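Local coordinates for protein ferritin (Ulva pertusa, PDB 3VNX) that probably oxidises iron(II) and stores the resulting iron(III) as a mineral inside a hollow shell of 24 subunits, at residues A[89-100]-A[154-165]. Numbering follows the deposited sequence.
Sequences HAHMLMDYQTKR and DAALCDFVEGGL. With CA (calcium ion), chain B; CA (calcium ion), chain E.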
loop_
_atom_site.group_PDB
_atom_site.type_symbol
_atom_site.label_atom_id
_atom_site.label_comp_id
_atom_site.label_asym_id
_atom_site.label_seq_id
_atom_site.Cartn_x
_atom_site.Cartn_y
_atom_site.Cartn_z
ATOM N N HIS A 89 28.526 30.245 -17.511
ATOM C CA HIS A 89 29.044 31.438 -16.850
ATOM C C HIS A 89 28.842 32.667 -17.731
ATOM O O HIS A 89 28.405 33.719 -17.246
ATOM C CB HIS A 89 30.517 31.283 -16.472
ATOM C CG HIS A 89 30.754 30.312 -15.357
ATOM N ND1 HIS A 89 31.977 29.718 -15.135
ATOM C CD2 HIS A 89 29.922 29.834 -14.400
ATOM C CE1 HIS A 89 31.890 28.915 -14.090
ATOM N NE2 HIS A 89 30.653 28.964 -13.625
ATOM N N ALA A 90 29.153 32.526 -19.023
ATOM C CA ALA A 90 28.924 33.595 -19.992
ATOM C C ALA A 90 27.446 33.978 -20.045
ATOM O O ALA A 90 27.093 35.167 -20.020
ATOM C CB ALA A 90 29.426 33.189 -21.377
ATOM N N HIS A 91 26.584 32.965 -20.102
ATOM C CA HIS A 91 25.134 33.180 -20.099
ATOM C C HIS A 91 24.597 33.957 -18.880
ATOM O O HIS A 91 23.681 34.787 -19.014
ATOM C CB HIS A 91 24.401 31.840 -20.224
ATOM C CG HIS A 91 22.921 31.981 -20.404
ATOM N ND1 HIS A 91 22.351 32.404 -21.586
ATOM C CD2 HIS A 91 21.891 31.765 -19.545
ATOM C CE1 HIS A 91 21.034 32.438 -21.452
ATOM N NE2 HIS A 91 20.733 32.052 -20.225
ATOM N N MET A 92 25.145 33.683 -17.695
ATOM C CA MET A 92 24.734 34.370 -16.466
ATOM C C MET A 92 25.149 35.845 -16.534
ATOM O O MET A 92 24.436 36.748 -16.059
ATOM C CB MET A 92 25.349 33.692 -15.220
ATOM C CG MET A 92 24.884 32.245 -14.954
ATOM S SD MET A 92 26.102 31.161 -14.132
ATOM C CE MET A 92 26.078 31.759 -12.440
ATOM N N LEU A 93 26.319 36.085 -17.123
ATOM C CA LEU A 93 26.801 37.456 -17.256
ATOM C C LEU A 93 25.893 38.204 -18.217
ATOM O O LEU A 93 25.510 39.336 -17.953
ATOM C CB LEU A 93 28.256 37.491 -17.722
ATOM C CG LEU A 93 29.235 37.041 -16.636
ATOM C CD1 LEU A 93 30.573 36.656 -17.241
ATOM C CD2 LEU A 93 29.389 38.147 -15.591
ATOM N N MET A 94 25.518 37.547 -19.309
ATOM C CA MET A 94 24.623 38.153 -20.288
ATOM C C MET A 94 23.285 38.455 -19.640
ATOM O O MET A 94 22.699 39.528 -19.840
ATOM C CB MET A 94 24.463 37.229 -21.497
ATOM C CG MET A 94 25.803 36.905 -22.159
ATOM S SD MET A 94 25.785 35.519 -23.304
ATOM C CE MET A 94 24.625 36.125 -24.545
ATOM N N ASP A 95 22.817 37.509 -18.839
ATOM C CA ASP A 95 21.577 37.689 -18.108
ATOM C C ASP A 95 21.632 38.928 -17.198
ATOM O O ASP A 95 20.709 39.745 -17.176
ATOM C CB ASP A 95 21.277 36.432 -17.301
ATOM C CG ASP A 95 20.100 36.611 -16.361
ATOM O OD1 ASP A 95 18.968 36.843 -16.847
ATOM O OD2 ASP A 95 20.306 36.518 -15.133
ATOM N N TYR A 96 22.717 39.081 -16.455
ATOM C CA TYR A 96 22.836 40.264 -15.615
ATOM C C TYR A 96 22.867 41.529 -16.467
ATOM O O TYR A 96 22.263 42.543 -16.098
ATOM C CB TYR A 96 24.066 40.206 -14.690
ATOM C CG TYR A 96 23.965 41.202 -13.555
ATOM C CD1 TYR A 96 23.132 40.944 -12.462
ATOM C CD2 TYR A 96 24.673 42.423 -13.584
ATOM C CE1 TYR A 96 22.999 41.861 -11.412
ATOM C CE2 TYR A 96 24.548 43.353 -12.532
ATOM C CZ TYR A 96 23.709 43.059 -11.449
ATOM O OH TYR A 96 23.568 43.939 -10.401
ATOM N N GLN A 97 23.567 41.460 -17.603
ATOM C CA GLN A 97 23.710 42.612 -18.487
ATOM C C GLN A 97 22.345 43.190 -18.851
ATOM O O GLN A 97 22.084 44.376 -18.633
ATOM C CB GLN A 97 24.483 42.247 -19.755
ATOM C CG GLN A 97 24.775 43.440 -20.656
ATOM C CD GLN A 97 25.951 44.291 -20.159
ATOM O OE1 GLN A 97 25.823 45.050 -19.187
ATOM N NE2 GLN A 97 27.105 44.162 -20.831
ATOM N N THR A 98 21.472 42.346 -19.392
ATOM C CA THR A 98 20.150 42.807 -19.796
ATOM C C THR A 98 19.224 43.017 -18.591
ATOM O O THR A 98 18.263 43.792 -18.647
ATOM C CB THR A 98 19.532 41.869 -20.830
ATOM O OG1 THR A 98 19.764 40.512 -20.436
ATOM C CG2 THR A 98 20.189 42.110 -22.193
ATOM N N LYS A 99 19.527 42.335 -17.496
ATOM C CA LYS A 99 18.845 42.606 -16.249
ATOM C C LYS A 99 19.031 44.081 -15.844
ATOM O O LYS A 99 18.081 44.729 -15.416
ATOM C CB LYS A 99 19.333 41.657 -15.145
ATOM C CG LYS A 99 18.420 41.597 -13.909
ATOM C CD LYS A 99 18.878 40.545 -12.884
ATOM C CE LYS A 99 18.356 39.151 -13.230
ATOM N NZ LYS A 99 18.922 38.075 -12.339
ATOM N N ARG A 100 20.245 44.614 -15.986
ATOM C CA ARG A 100 20.531 45.972 -15.511
ATOM C C ARG A 100 20.279 47.057 -16.556
ATOM O O ARG A 100 20.520 48.236 -16.293
ATOM C CB ARG A 100 21.978 46.095 -15.008
ATOM C CG ARG A 100 22.264 45.442 -13.650
ATOM C CD ARG A 100 21.568 46.155 -12.483
ATOM N NE ARG A 100 21.934 47.572 -12.382
ATOM C CZ ARG A 100 23.031 48.040 -11.782
ATOM N NH1 ARG A 100 23.892 47.201 -11.216
ATOM N NH2 ARG A 100 23.264 49.351 -11.744
ATOM N N ASP A 154 29.104 50.720 -7.878
ATOM C CA ASP A 154 27.882 50.017 -8.202
ATOM C C ASP A 154 27.804 48.810 -7.278
ATOM O O ASP A 154 28.267 47.716 -7.624
ATOM C CB ASP A 154 27.931 49.577 -9.657
ATOM C CG ASP A 154 26.595 49.061 -10.171
ATOM O OD1 ASP A 154 25.729 48.612 -9.377
ATOM O OD2 ASP A 154 26.429 49.109 -11.398
ATOM N N ALA A 155 27.246 49.010 -6.090
ATOM C CA ALA A 155 27.295 47.964 -5.078
ATOM C C ALA A 155 26.512 46.709 -5.519
ATOM O O ALA A 155 26.891 45.581 -5.184
ATOM C CB ALA A 155 26.786 48.499 -3.734
ATOM N N ALA A 156 25.429 46.919 -6.278
ATOM C CA ALA A 156 24.623 45.815 -6.792
ATOM C C ALA A 156 25.450 44.901 -7.679
ATOM O O ALA A 156 25.409 43.678 -7.527
ATOM C CB ALA A 156 23.396 46.328 -7.553
ATOM N N LEU A 157 26.189 45.492 -8.616
ATOM C CA LEU A 157 27.031 44.702 -9.503
ATOM C C LEU A 157 28.181 44.027 -8.731
ATOM O O LEU A 157 28.549 42.877 -9.016
ATOM C CB LEU A 157 27.557 45.565 -10.651
ATOM C CG LEU A 157 28.659 44.954 -11.529
ATOM C CD1 LEU A 157 28.137 43.815 -12.388
ATOM C CD2 LEU A 157 29.274 46.034 -12.406
ATOM N N CYS A 158 28.737 44.723 -7.743
ATOM C CA CYS A 158 29.797 44.122 -6.931
ATOM C C CYS A 158 29.296 42.859 -6.263
ATOM O O CYS A 158 29.919 41.798 -6.372
ATOM C CB CYS A 158 30.302 45.093 -5.858
ATOM S SG CYS A 158 31.224 46.489 -6.543
ATOM N N ASP A 159 28.162 42.990 -5.576
ATOM C CA ASP A 159 27.550 41.873 -4.876
ATOM C C ASP A 159 27.319 40.724 -5.846
ATOM O O ASP A 159 27.622 39.564 -5.542
ATOM C CB ASP A 159 26.231 42.306 -4.236
ATOM C CG ASP A 159 25.528 41.166 -3.513
ATOM O OD1 ASP A 159 26.079 40.655 -2.510
ATOM O OD2 ASP A 159 24.418 40.782 -3.954
ATOM N N PHE A 160 26.806 41.060 -7.025
ATOM C CA PHE A 160 26.549 40.057 -8.041
ATOM C C PHE A 160 27.814 39.320 -8.438
ATOM O O PHE A 160 27.817 38.091 -8.538
ATOM C CB PHE A 160 25.897 40.648 -9.292
ATOM C CG PHE A 160 25.936 39.712 -10.459
ATOM C CD1 PHE A 160 25.134 38.576 -10.475
ATOM C CD2 PHE A 160 26.815 39.921 -11.509
ATOM C CE1 PHE A 160 25.191 37.673 -11.534
ATOM C CE2 PHE A 160 26.881 39.027 -12.572
ATOM C CZ PHE A 160 26.067 37.903 -12.584
ATOM N N VAL A 161 28.887 40.073 -8.668
ATOM C CA VAL A 161 30.125 39.490 -9.160
ATOM C C VAL A 161 30.813 38.668 -8.085
ATOM O O VAL A 161 31.337 37.584 -8.358
ATOM C CB VAL A 161 31.112 40.575 -9.688
ATOM C CG1 VAL A 161 32.514 39.997 -9.873
ATOM C CG2 VAL A 161 30.608 41.169 -10.988
ATOM N N GLU A 162 30.817 39.176 -6.860
ATOM C CA GLU A 162 31.641 38.539 -5.832
ATOM C C GLU A 162 30.954 37.329 -5.215
ATOM O O GLU A 162 31.601 36.327 -4.904
ATOM C CB GLU A 162 32.124 39.546 -4.775
ATOM C CG GLU A 162 31.037 40.413 -4.207
ATOM C CD GLU A 162 31.517 41.805 -3.826
ATOM O OE1 GLU A 162 30.735 42.515 -3.164
ATOM O OE2 GLU A 162 32.656 42.193 -4.184
ATOM N N GLY A 163 29.642 37.406 -5.073
ATOM C CA GLY A 163 28.896 36.294 -4.515
ATOM C C GLY A 163 28.704 35.174 -5.517
ATOM O O GLY A 163 28.438 34.033 -5.143
ATOM N N GLY A 164 28.831 35.498 -6.799
ATOM C CA GLY A 164 28.628 34.513 -7.843
ATOM C C GLY A 164 29.950 33.997 -8.365
ATOM O O GLY A 164 30.664 33.291 -7.650
ATOM N N LEU A 165 30.287 34.382 -9.595
ATOM C CA LEU A 165 31.499 33.914 -10.260
ATOM C C LEU A 165 32.789 34.026 -9.437
ATOM O O LEU A 165 33.601 33.093 -9.396
ATOM C CB LEU A 165 31.682 34.645 -11.588
ATOM C CG LEU A 165 30.569 34.474 -12.623
ATOM C CD1 LEU A 165 31.083 34.936 -13.976
ATOM C CD2 LEU A 165 30.087 33.035 -12.704
HETATM CA CA CA B . 27.899 41.886 -0.939
HETATM CA CA CA E . 29.751 44.893 -1.963
#
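Tyr96 lays its ring over one face of the Phe160 ring in an offset stack, the centroids 4.1 Å apart and the planes only 6° from parallel. The rings come from facing helices and overlap head to tail, so that Phe160 CB sits over the Tyr96 ring and Tyr96 CB over the Phe160 ring, two reciprocal CH-pi contacts. Both side chains carry CG anti to the backbone N (chi1 -163° and 166°), the setting that sends each ring across the gap. Tyr96 CE2 also meets Leu157 CD1 at 3.6 Å, while Leu93 CD2 comes in at the edge of the Phe160 ring.

Helices 73-99 and 155-201 run antiparallel in the ferritin four-helix bundle; the axes of their segments 89-99 and 155-165 come within 12.0 Å. That spacing is wide enough for large side chains to interleave, and helix 38-66 closes in behind Leu93. Deeper along the pair, Leu165 splits its methyls: CD1 lies 3.7 Å from Leu93 CD1, and CD2 is 3.6 Å from His89 CD2. The His89 side chain is also close to a calcium ion.

At the opposite end Arg100 curls back, bent at chi2 and chi3, and makes a salt bridge to Asp154, with NH1 3.0 Å from OD1. OD1 offers its syn lone pair to this N-H, yet also takes the N-cap bond from Leu157 N at 3.2 Å, arriving from above the carboxylate plane. Arg100 NH1 gives a further weak bond to Tyr96 OH, and NH2 is held by Val34 O. A leucine in place of Tyr96, with neither ring nor hydroxyl, would probably leave Phe160 freer to turn and Arg100 NH1 without this weak extra acceptor. Farther round helix 155-201, Asp159 OD1 and Glu162 OE1 bind two separate calcium ions.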